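Local structure of odorant binding protein (AGAP010409-PA) (Anopheles gambiae, 3L4A) at residues A[65-70]-A[112-117]. The protein probably binds small odorant molecules as a secreted helical protein with three internal disulfides. Sequence-based numbering, arbitrary orientation. Where two conformers were deposited one is given.
Sequences ENLGNS and EMYQNN
Y114 lays its ring against the backbone of L67 and G68. It projects from helix 108-117 to the turn that follows helix 60-66. CB comes first and meets the side chain of L67, with CD2 of L67 3.8 Å from CB of Y114. This is an aliphatic contact at the root of the ring. CG of Y114 lies anti to its own backbone N (chi1 175°), which carries the ring off the helix and across the turn. One ring face then receives the L67 peptide. CD1 of Y114 is 3.3 Å from O of L67, and CE1 of Y114 is 3.4 Å from the same oxygen. That oxygen sits above the ring plane, offset toward the rim. On the other branch, CE2 of Y114 is 3.7 Å from O of N66, which approaches obliquely. Further out, CZ of Y114 is 3.8 Å from N of G68, over the same face as the L67 oxygen. At the tip, OH of Y114 is 3.7 Å from CA of G68, a van der Waals contact. G68 has a positive phi (89°). The same two helices are also joined by a hydrogen bond from ND2 of N66 to OH of Y111. L67 touches D110 and Y111 as well. The contact lies at the protein surface. It packs an aromatic ring of helix 108-117, the last helix of the chain, onto a peptide face at the glycine-containing turn after helix 60-66 in this helical PBP/GOBP-family protein.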
ATOM      1  N   GLU A  65       2.899  -3.164 -11.615  1.00 11.62           N
ATOM      2  CA  GLU A  65       3.207  -4.572 -11.829  1.00 11.43           C
ATOM      3  C   GLU A  65       2.427  -5.471 -10.868  1.00 12.99           C
ATOM      4  O   GLU A  65       2.057  -6.589 -11.223  1.00 17.93           O
ATOM      5  CB  GLU A  65       4.714  -4.801 -11.717  1.00 12.70           C
ATOM      6  CG  GLU A  65       5.489  -4.158 -12.855  1.00 12.02           C
ATOM      7  CD  GLU A  65       6.999  -4.229 -12.668  1.00 16.75           C
ATOM      8  OE1 GLU A  65       7.472  -5.031 -11.836  1.00 26.47           O
ATOM      9  OE2 GLU A  65       7.718  -3.482 -13.363  1.00 13.49           O
ATOM     10  N   ASN A  66       2.148  -4.966  -9.671  1.00 13.36           N
ATOM     11  CA  ASN A  66       1.390  -5.730  -8.676  1.00 13.22           C
ATOM     12  C   ASN A  66      -0.109  -5.763  -8.986  1.00 15.66           C
ATOM     13  O   ASN A  66      -0.870  -6.482  -8.337  1.00 19.00           O
ATOM     14  CB  ASN A  66       1.650  -5.161  -7.280  1.00 12.99           C
ATOM     15  CG  ASN A  66       1.263  -6.127  -6.166  1.00 11.02           C
ATOM     16  OD1 ASN A  66       1.523  -7.326  -6.252  1.00 17.92           O
ATOM     17  ND2 ASN A  66       0.647  -5.599  -5.111  1.00 12.82           N
ATOM     18  N   LEU A  67      -0.518  -4.990  -9.989  1.00 13.64           N
ATOM     19  CA  LEU A  67      -1.898  -4.944 -10.457  1.00 15.91           C
ATOM     20  C   LEU A  67      -2.088  -5.794 -11.714  1.00 15.05           C
ATOM     21  O   LEU A  67      -3.023  -5.581 -12.492  1.00 17.49           O
ATOM     22  CB  LEU A  67      -2.314  -3.496 -10.741  1.00 11.96           C
ATOM     23  CG  LEU A  67      -2.506  -2.647  -9.485  1.00 13.11           C
ATOM     24  CD1 LEU A  67      -2.527  -1.170  -9.840  1.00 14.70           C
ATOM     25  CD2 LEU A  67      -3.786  -3.042  -8.772  1.00 13.53           C
ATOM     26  N   GLY A  68      -1.178  -6.739 -11.928  1.00 17.30           N
ATOM     27  CA  GLY A  68      -1.328  -7.698 -13.008  1.00 18.11           C
ATOM     28  C   GLY A  68      -0.724  -7.268 -14.332  1.00 22.03           C
ATOM     29  O   GLY A  68      -1.140  -7.749 -15.388  1.00 22.80           O
ATOM     30  N   ASN A  69       0.261  -6.375 -14.281  1.00 17.06           N
ATOM     31  CA  ASN A  69       0.909  -5.887 -15.497  1.00 14.89           C
ATOM     32  C   ASN A  69       2.386  -6.241 -15.514  1.00 13.77           C
ATOM     33  O   ASN A  69       3.018  -6.348 -14.462  1.00 15.05           O
ATOM     34  CB  ASN A  69       0.763  -4.366 -15.611  1.00 13.10           C
ATOM     35  CG  ASN A  69      -0.672  -3.912 -15.558  1.00 12.38           C
ATOM     36  OD1 ASN A  69      -1.099  -3.268 -14.590  1.00 16.28           O
ATOM     37  ND2 ASN A  69      -1.432  -4.232 -16.591  1.00 15.25           N
ATOM     38  N   SER A  70       2.946  -6.405 -16.711  1.00 13.08           N
ATOM     39  CA  SER A  70       4.374  -6.688 -16.832  1.00 16.20           C
ATOM     40  C   SER A  70       5.133  -5.594 -17.585  1.00 19.00           C
ATOM     41  O   SER A  70       6.357  -5.658 -17.725  1.00 21.34           O
ATOM     42  CB  SER A  70       4.586  -8.035 -17.527  0.57 16.57           C
ATOM     43  OG  SER A  70       3.831  -8.108 -18.724  0.57 21.48           O
ATOM     44  N   GLU A 112      -8.997  -2.570  -6.013  1.00 13.96           N
ATOM     45  CA  GLU A 112     -10.333  -3.153  -5.950  1.00 16.54           C
ATOM     46  C   GLU A 112     -10.808  -3.580  -7.336  1.00 17.30           C
ATOM     47  O   GLU A 112     -11.421  -4.634  -7.483  1.00 17.98           O
ATOM     48  CB  GLU A 112     -11.328  -2.222  -5.245  1.00 17.90           C
ATOM     49  CG  GLU A 112     -10.947  -1.992  -3.790  1.00 20.66           C
ATOM     50  CD  GLU A 112     -12.104  -1.540  -2.917  1.00 28.63           C
ATOM     51  OE1 GLU A 112     -13.260  -1.554  -3.391  1.00 27.20           O
ATOM     52  OE2 GLU A 112     -11.850  -1.176  -1.749  1.00 29.99           O
ATOM     53  N   MET A 113     -10.500  -2.794  -8.359  1.00 14.84           N
ATOM     54  CA  MET A 113     -10.895  -3.180  -9.707  1.00 18.02           C
ATOM     55  C   MET A 113     -10.168  -4.453 -10.122  1.00 20.00           C
ATOM     56  O   MET A 113     -10.761  -5.361 -10.703  1.00 22.79           O
ATOM     57  CB  MET A 113     -10.608  -2.067 -10.708  1.00 18.88           C
ATOM     58  CG  MET A 113     -11.227  -2.333 -12.063  1.00 25.92           C
ATOM     59  SD  MET A 113     -11.077  -0.936 -13.178  1.00 26.45           S
ATOM     60  CE  MET A 113      -9.349  -1.048 -13.631  1.00 20.69           C
ATOM     61  N   TYR A 114      -8.876  -4.509  -9.821  1.00 15.11           N
ATOM     62  CA  TYR A 114      -8.059  -5.663 -10.160  1.00 20.04           C
ATOM     63  C   TYR A 114      -8.564  -6.912  -9.443  1.00 20.71           C
ATOM     64  O   TYR A 114      -8.635  -7.991 -10.031  1.00 23.51           O
ATOM     65  CB  TYR A 114      -6.601  -5.393  -9.792  1.00 15.98           C
ATOM     66  CG  TYR A 114      -5.692  -6.582  -9.986  1.00 24.22           C
ATOM     67  CD1 TYR A 114      -5.631  -7.235 -11.208  1.00 22.52           C
ATOM     68  CD2 TYR A 114      -4.887  -7.044  -8.955  1.00 24.07           C
ATOM     69  CE1 TYR A 114      -4.802  -8.323 -11.396  1.00 21.73           C
ATOM     70  CE2 TYR A 114      -4.046  -8.134  -9.138  1.00 23.88           C
ATOM     71  CZ  TYR A 114      -4.010  -8.765 -10.363  1.00 25.06           C
ATOM     72  OH  TYR A 114      -3.183  -9.848 -10.560  1.00 30.48           O
ATOM     73  N   GLN A 115      -8.923  -6.751  -8.176  1.00 19.30           N
ATOM     74  CA  GLN A 115      -9.389  -7.863  -7.356  1.00 28.35           C
ATOM     75  C   GLN A 115     -10.772  -8.352  -7.787  1.00 29.73           C
ATOM     76  O   GLN A 115     -11.089  -9.534  -7.654  1.00 31.84           O
ATOM     77  CB  GLN A 115      -9.374  -7.466  -5.878  1.00 19.46           C
ATOM     78  CG  GLN A 115      -7.961  -7.312  -5.323  1.00 26.59           C
ATOM     79  CD  GLN A 115      -7.884  -6.390  -4.120  1.00 36.33           C
ATOM     80  OE1 GLN A 115      -8.900  -5.870  -3.650  1.00 34.91           O
ATOM     81  NE2 GLN A 115      -6.672  -6.179  -3.614  1.00 30.51           N
ATOM     82  N   ASN A 116     -11.585  -7.444  -8.316  1.00 28.06           N
ATOM     83  CA  ASN A 116     -12.919  -7.797  -8.789  1.00 28.12           C
ATOM     84  C   ASN A 116     -12.911  -8.328 -10.220  1.00 38.54           C
ATOM     85  O   ASN A 116     -13.933  -8.793 -10.726  1.00 49.89           O
ATOM     86  CB  ASN A 116     -13.871  -6.606  -8.663  1.00 32.64           C
ATOM     87  CG  ASN A 116     -14.244  -6.311  -7.224  1.00 39.43           C
ATOM     88  OD1 ASN A 116     -14.420  -7.226  -6.418  1.00 49.46           O
ATOM     89  ND2 ASN A 116     -14.371  -5.031  -6.894  1.00 48.84           N
ATOM     90  N   ASN A 117     -11.754  -8.256 -10.869  1.00 33.41           N
ATOM     91  CA  ASN A 117     -11.593  -8.810 -12.208  1.00 44.30           C
ATOM     92  C   ASN A 117     -11.137 -10.263 -12.147  1.00 44.01           C
ATOM     93  O   ASN A 117     -11.360 -11.035 -13.080  1.00 55.88           O
ATOM     94  CB  ASN A 117     -10.596  -7.983 -13.026  1.00 41.49           C
ATOM     95  CG  ASN A 117     -11.119  -6.598 -13.363  1.00 46.24           C
ATOM     96  OD1 ASN A 117     -12.269  -6.267 -13.072  1.00 50.58           O
ATOM     97  ND2 ASN A 117     -10.274  -5.780 -13.985  1.00 44.47           N
TER